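Local structure of lipase (Rhizopus chinensis, 6A0W) at residues 95-107 / 157-171. The protein is a fungal class 3 lipase that probably hydrolyses the ester bonds of triglycerides, with an N-terminal segment that regulates its affinity for substrate. Numbering follows the deposited sequence.
Sequences LRSDAQKTIYVTF and QLTAYPDYKVIVTGH
R96 lies flat over one face of the Y161 ring, guanidinium and ring planes only 11° apart, with NE 3.3 Å from Y161 CZ and offset toward the rim. All three nitrogens of this group bond near its own plane: NH1 gives a straight hydrogen bond to a lone pair of Q157 OE1 (3.1 Å), while NE and NH2 grip the two carboxylate oxygens of D98 side-on. A bend at chi3 (82°) turns the end of the arginine across the tyrosine, and its CD makes a CH-pi contact with the same ring. Held at its edge and lying against the ring, the guanidinium is fixed in both tilt and rotation; one water joins D98 OD2 to Y161 OH, and K78 adds a second positive charge to that carboxylate.

Next to it, the Y164 ring is sandwiched between Y161 CB over one face and K101 CA over the other, the latter 3.6 Å from the ring centroid. Y164 OH donates to D98 OD1, the modelled 2.4 Å being so short that its exact length is doubtful. Farther out, K101 NZ and D163 OD2 form a salt bridge whose hydrogen bond is weak.

Beyond this cluster, strands 102-107 and 165-171 run parallel in register, joined by a ladder that starts with K165 N to K101 O and continues from I103 N to K165 O (2.8 Å) through V105 and I167 to F107 N and T169 O. T102 CG2 presses on I167 CG1 at a tight 3.5 Å, on the face packed against helix 38-53; V105, V168 and F107 pack on the other, where V168 and F107 meet helix 173-188. The long connection between the strands, which ends in helix 137-160, makes a beta-alpha-beta crossover, as in the alpha/beta-hydrolase fold, where strand 165-171 leads into a probable GxSxG nucleophile elbow.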
loop_
_atom_site.group_PDB
_atom_site.type_symbol
_atom_site.label_atom_id
_atom_site.label_comp_id
_atom_site.label_asym_id
_atom_site.label_seq_id
_atom_site.Cartn_x
_atom_site.Cartn_y
_atom_site.Cartn_z
ATOM N N LEU A 95 10.165 -10.836 -5.966
ATOM C CA LEU A 95 9.888 -11.452 -7.242
ATOM C C LEU A 95 10.615 -10.644 -8.311
ATOM O O LEU A 95 10.642 -9.414 -8.277
ATOM C CB LEU A 95 8.379 -11.400 -7.503
ATOM C CG LEU A 95 7.877 -11.966 -8.832
ATOM C CD1 LEU A 95 7.617 -13.454 -8.629
ATOM C CD2 LEU A 95 6.583 -11.239 -9.199
ATOM N N ARG A 96 11.156 -11.334 -9.306
ATOM C CA ARG A 96 11.780 -10.664 -10.416
ATOM C C ARG A 96 11.073 -11.032 -11.725
ATOM O O ARG A 96 10.782 -12.218 -11.988
ATOM C CB ARG A 96 13.263 -11.035 -10.495
ATOM C CG ARG A 96 14.021 -10.140 -11.455
ATOM C CD ARG A 96 15.503 -10.506 -11.566
ATOM N NE ARG A 96 15.667 -11.607 -12.486
ATOM C CZ ARG A 96 15.836 -12.886 -12.151
ATOM N NH1 ARG A 96 16.126 -13.255 -10.914
ATOM N NH2 ARG A 96 15.775 -13.799 -13.109
ATOM N N SER A 97 10.842 -10.003 -12.534
ATOM C CA SER A 97 10.425 -10.128 -13.923
ATOM C C SER A 97 11.549 -9.593 -14.805
ATOM O O SER A 97 11.800 -8.376 -14.857
ATOM C CB SER A 97 9.146 -9.282 -14.162
ATOM O OG SER A 97 8.770 -9.275 -15.543
ATOM N N ASP A 98 12.090 -10.448 -15.641
ATOM C CA ASP A 98 13.083 -10.018 -16.576
ATOM C C ASP A 98 12.404 -9.292 -17.704
ATOM O O ASP A 98 12.894 -8.322 -18.183
ATOM C CB ASP A 98 13.892 -11.183 -17.088
ATOM C CG ASP A 98 14.773 -11.745 -16.036
ATOM O OD1 ASP A 98 15.356 -10.985 -15.294
ATOM O OD2 ASP A 98 14.858 -12.945 -15.932
ATOM N N ALA A 99 11.235 -9.755 -18.081
ATOM C CA ALA A 99 10.469 -9.137 -19.180
ATOM C C ALA A 99 10.116 -7.692 -18.832
ATOM O O ALA A 99 10.210 -6.857 -19.699
ATOM C CB ALA A 99 9.231 -9.942 -19.436
ATOM N N GLN A 100 9.756 -7.414 -17.603
ATOM C CA GLN A 100 9.370 -6.041 -17.214
ATOM C C GLN A 100 10.559 -5.316 -16.587
ATOM O O GLN A 100 10.376 -4.179 -16.204
ATOM C CB GLN A 100 8.201 -6.097 -16.236
ATOM C CG GLN A 100 7.103 -7.049 -16.667
ATOM C CD GLN A 100 5.766 -6.796 -16.021
ATOM O OE1 GLN A 100 5.003 -7.709 -15.768
ATOM N NE2 GLN A 100 5.456 -5.535 -15.786
ATOM N N LYS A 101 11.708 -5.965 -16.494
ATOM C CA LYS A 101 12.926 -5.391 -15.865
ATOM C C LYS A 101 12.549 -4.802 -14.503
ATOM O O LYS A 101 12.880 -3.661 -14.252
ATOM C CB LYS A 101 13.566 -4.361 -16.792
ATOM C CG LYS A 101 14.218 -4.943 -18.033
ATOM C CD LYS A 101 14.819 -3.908 -18.940
ATOM C CE LYS A 101 16.331 -3.956 -18.971
ATOM N NZ LYS A 101 16.939 -2.669 -19.384
ATOM N N THR A 102 11.905 -5.579 -13.659
ATOM C CA THR A 102 11.424 -5.071 -12.362
ATOM C C THR A 102 11.745 -6.061 -11.244
ATOM O O THR A 102 11.654 -7.261 -11.473
ATOM C CB THR A 102 9.901 -4.853 -12.408
ATOM O OG1 THR A 102 9.537 -3.905 -13.400
ATOM C CG2 THR A 102 9.295 -4.414 -11.096
ATOM N N ILE A 103 12.162 -5.549 -10.115
ATOM C CA ILE A 103 12.306 -6.369 -8.890
ATOM C C ILE A 103 11.134 -5.956 -8.002
ATOM O O ILE A 103 11.050 -4.786 -7.656
ATOM C CB ILE A 103 13.648 -6.129 -8.188
ATOM C CG1 ILE A 103 14.831 -6.509 -9.078
ATOM C CG2 ILE A 103 13.673 -6.862 -6.868
ATOM C CD1 ILE A 103 16.104 -5.810 -8.731
ATOM N N TYR A 104 10.262 -6.869 -7.679
ATOM C CA TYR A 104 9.082 -6.531 -6.860
ATOM C C TYR A 104 9.323 -6.909 -5.403
ATOM O O TYR A 104 9.825 -7.971 -5.140
ATOM C CB TYR A 104 7.862 -7.320 -7.328
ATOM C CG TYR A 104 7.352 -7.028 -8.713
ATOM C CD1 TYR A 104 7.817 -7.720 -9.808
ATOM C CD2 TYR A 104 6.372 -6.081 -8.919
ATOM C CE1 TYR A 104 7.330 -7.472 -11.073
ATOM C CE2 TYR A 104 5.878 -5.810 -10.176
ATOM C CZ TYR A 104 6.354 -6.518 -11.257
ATOM O OH TYR A 104 5.869 -6.248 -12.495
ATOM N N VAL A 105 8.984 -6.017 -4.520
ATOM C CA VAL A 105 9.008 -6.264 -3.063
ATOM C C VAL A 105 7.545 -6.142 -2.658
ATOM O O VAL A 105 7.029 -5.065 -2.779
ATOM C CB VAL A 105 9.901 -5.266 -2.310
ATOM C CG1 VAL A 105 9.924 -5.584 -0.836
ATOM C CG2 VAL A 105 11.308 -5.250 -2.868
ATOM N N THR A 106 6.918 -7.205 -2.234
ATOM C CA THR A 106 5.469 -7.171 -1.927
ATOM C C THR A 106 5.201 -7.579 -0.478
ATOM O O THR A 106 5.800 -8.539 -0.039
ATOM C CB THR A 106 4.713 -8.092 -2.895
ATOM O OG1 THR A 106 5.044 -7.762 -4.237
ATOM C CG2 THR A 106 3.219 -8.038 -2.709
ATOM N N PHE A 107 4.290 -6.903 0.196
ATOM C CA PHE A 107 3.956 -7.242 1.597
ATOM C C PHE A 107 2.445 -7.324 1.825
ATOM O O PHE A 107 1.652 -6.786 1.075
ATOM C CB PHE A 107 4.438 -6.159 2.559
ATOM C CG PHE A 107 5.908 -5.847 2.521
ATOM C CD1 PHE A 107 6.410 -4.895 1.655
ATOM C CD2 PHE A 107 6.788 -6.493 3.364
ATOM C CE1 PHE A 107 7.759 -4.595 1.631
ATOM C CE2 PHE A 107 8.135 -6.196 3.335
ATOM C CZ PHE A 107 8.614 -5.245 2.474
ATOM N N GLN A 157 19.648 -8.968 -5.804
ATOM C CA GLN A 157 19.028 -8.920 -7.122
ATOM C C GLN A 157 19.430 -7.666 -7.922
ATOM O O GLN A 157 19.635 -7.719 -9.133
ATOM C CB GLN A 157 17.502 -8.970 -6.951
ATOM C CG GLN A 157 17.026 -10.346 -6.506
ATOM C CD GLN A 157 17.128 -11.357 -7.617
ATOM O OE1 GLN A 157 16.560 -11.160 -8.705
ATOM N NE2 GLN A 157 17.789 -12.491 -7.335
ATOM N N LEU A 158 19.500 -6.536 -7.236
ATOM C CA LEU A 158 19.874 -5.307 -7.873
ATOM C C LEU A 158 21.342 -5.354 -8.320
ATOM O O LEU A 158 21.642 -5.015 -9.480
ATOM C CB LEU A 158 19.629 -4.171 -6.895
ATOM C CG LEU A 158 19.655 -2.728 -7.379
ATOM C CD1 LEU A 158 18.653 -2.501 -8.504
ATOM C CD2 LEU A 158 19.335 -1.836 -6.197
ATOM N N THR A 159 22.218 -5.938 -7.499
ATOM C CA THR A 159 23.588 -6.244 -7.970
ATOM C C THR A 159 23.609 -7.090 -9.231
ATOM O O THR A 159 24.304 -6.755 -10.214
ATOM C CB THR A 159 24.420 -6.954 -6.892
ATOM O OG1 THR A 159 24.414 -6.166 -5.695
ATOM C CG2 THR A 159 25.851 -7.149 -7.343
ATOM N N ALA A 160 22.763 -8.112 -9.273
ATOM C CA ALA A 160 22.735 -8.977 -10.436
ATOM C C ALA A 160 22.006 -8.373 -11.655
ATOM O O ALA A 160 22.212 -8.803 -12.803
ATOM C CB ALA A 160 22.155 -10.329 -10.061
ATOM N N TYR A 161 21.135 -7.403 -11.397
ATOM C CA TYR A 161 20.285 -6.817 -12.448
ATOM C C TYR A 161 20.212 -5.317 -12.257
ATOM O O TYR A 161 19.188 -4.799 -11.786
ATOM C CB TYR A 161 18.857 -7.406 -12.345
ATOM C CG TYR A 161 18.812 -8.885 -12.639
ATOM C CD1 TYR A 161 18.858 -9.351 -13.954
ATOM C CD2 TYR A 161 18.882 -9.828 -11.602
ATOM C CE1 TYR A 161 18.878 -10.703 -14.221
ATOM C CE2 TYR A 161 18.925 -11.178 -11.869
ATOM C CZ TYR A 161 18.925 -11.612 -13.177
ATOM O OH TYR A 161 18.863 -12.968 -13.447
ATOM N N PRO A 162 21.320 -4.611 -12.539
ATOM C CA PRO A 162 21.434 -3.298 -11.909
ATOM C C PRO A 162 20.671 -2.231 -12.647
ATOM O O PRO A 162 20.478 -1.134 -12.115
ATOM C CB PRO A 162 22.945 -3.003 -11.940
ATOM C CG PRO A 162 23.485 -3.881 -13.022
ATOM C CD PRO A 162 22.634 -5.129 -12.955
ATOM N N ASP A 163 20.229 -2.575 -13.846
ATOM C CA ASP A 163 19.377 -1.718 -14.666
ATOM C C ASP A 163 17.877 -1.886 -14.353
ATOM O O ASP A 163 17.049 -1.203 -14.953
ATOM C CB ASP A 163 19.608 -2.001 -16.159
ATOM C CG ASP A 163 19.550 -3.511 -16.504
ATOM O OD1 ASP A 163 19.931 -4.409 -15.674
ATOM O OD2 ASP A 163 19.157 -3.809 -17.656
ATOM N N TYR A 164 17.497 -2.798 -13.468
ATOM C CA TYR A 164 16.059 -3.029 -13.227
ATOM C C TYR A 164 15.502 -1.994 -12.246
ATOM O O TYR A 164 16.209 -1.492 -11.375
ATOM C CB TYR A 164 15.797 -4.435 -12.689
ATOM C CG TYR A 164 15.867 -5.583 -13.685
ATOM C CD1 TYR A 164 16.639 -5.513 -14.821
ATOM C CD2 TYR A 164 15.242 -6.799 -13.387
ATOM C CE1 TYR A 164 16.737 -6.604 -15.689
ATOM C CE2 TYR A 164 15.344 -7.887 -14.226
ATOM C CZ TYR A 164 16.143 -7.808 -15.348
ATOM O OH TYR A 164 16.182 -8.903 -16.177
ATOM N N LYS A 165 14.209 -1.696 -12.327
ATOM C CA LYS A 165 13.620 -0.849 -11.302
ATOM C C LYS A 165 13.036 -1.690 -10.176
ATOM O O LYS A 165 12.697 -2.835 -10.375
ATOM C CB LYS A 165 12.535 0.020 -11.901
ATOM C CG LYS A 165 11.330 -0.754 -12.343
ATOM C CD LYS A 165 10.359 0.201 -12.999
ATOM C CE LYS A 165 9.250 -0.566 -13.684
ATOM N NZ LYS A 165 8.428 0.422 -14.429
ATOM N N VAL A 166 12.911 -1.088 -9.006
ATOM C CA VAL A 166 12.322 -1.722 -7.860
ATOM C C VAL A 166 10.955 -1.104 -7.566
ATOM O O VAL A 166 10.821 0.123 -7.395
ATOM C CB VAL A 166 13.260 -1.529 -6.642
ATOM C CG1 VAL A 166 12.625 -2.044 -5.375
ATOM C CG2 VAL A 166 14.593 -2.223 -6.893
ATOM N N ILE A 167 9.937 -1.970 -7.531
ATOM C CA ILE A 167 8.572 -1.590 -7.220
ATOM C C ILE A 167 8.216 -2.206 -5.876
ATOM O O ILE A 167 8.323 -3.414 -5.696
ATOM C CB ILE A 167 7.589 -2.199 -8.263
ATOM C CG1 ILE A 167 7.798 -1.622 -9.674
ATOM C CG2 ILE A 167 6.151 -2.007 -7.820
ATOM C CD1 ILE A 167 7.358 -0.185 -9.895
ATOM N N VAL A 168 7.814 -1.390 -4.911
ATOM C CA VAL A 168 7.401 -1.922 -3.630
ATOM C C VAL A 168 5.872 -1.761 -3.528
ATOM O O VAL A 168 5.376 -0.650 -3.683
ATOM C CB VAL A 168 8.045 -1.168 -2.446
ATOM C CG1 VAL A 168 7.777 -1.920 -1.163
ATOM C CG2 VAL A 168 9.544 -0.940 -2.640
ATOM N N THR A 169 5.141 -2.855 -3.312
ATOM C CA THR A 169 3.675 -2.793 -3.355
ATOM C C THR A 169 3.014 -3.559 -2.209
ATOM O O THR A 169 3.594 -4.485 -1.653
ATOM C CB THR A 169 3.119 -3.236 -4.749
ATOM O OG1 THR A 169 1.712 -2.980 -4.798
ATOM C CG2 THR A 169 3.341 -4.715 -4.996
ATOM N N GLY A 170 1.892 -3.035 -1.724
ATOM C CA GLY A 170 1.083 -3.739 -0.752
ATOM C C GLY A 170 -0.324 -3.197 -0.654
ATOM O O GLY A 170 -0.554 -2.013 -0.940
ATOM N N HIS A 171 -1.222 -4.069 -0.193
ATOM C CA HIS A 171 -2.610 -3.744 0.168
ATOM C C HIS A 171 -2.676 -3.575 1.665
ATOM O O HIS A 171 -1.954 -4.260 2.403
ATOM C CB HIS A 171 -3.533 -4.877 -0.322
ATOM C CG HIS A 171 -4.947 -4.777 0.155
ATOM N ND1 HIS A 171 -5.504 -5.709 1.002
ATOM C CD2 HIS A 171 -5.949 -3.925 -0.177
ATOM C CE1 HIS A 171 -6.776 -5.405 1.203
ATOM N NE2 HIS A 171 -7.047 -4.280 0.564
HETATM O O HOH W 1 17.422 -13.596 -15.687
HETATM O O HOH W 2 -0.661 -6.983 -0.318
#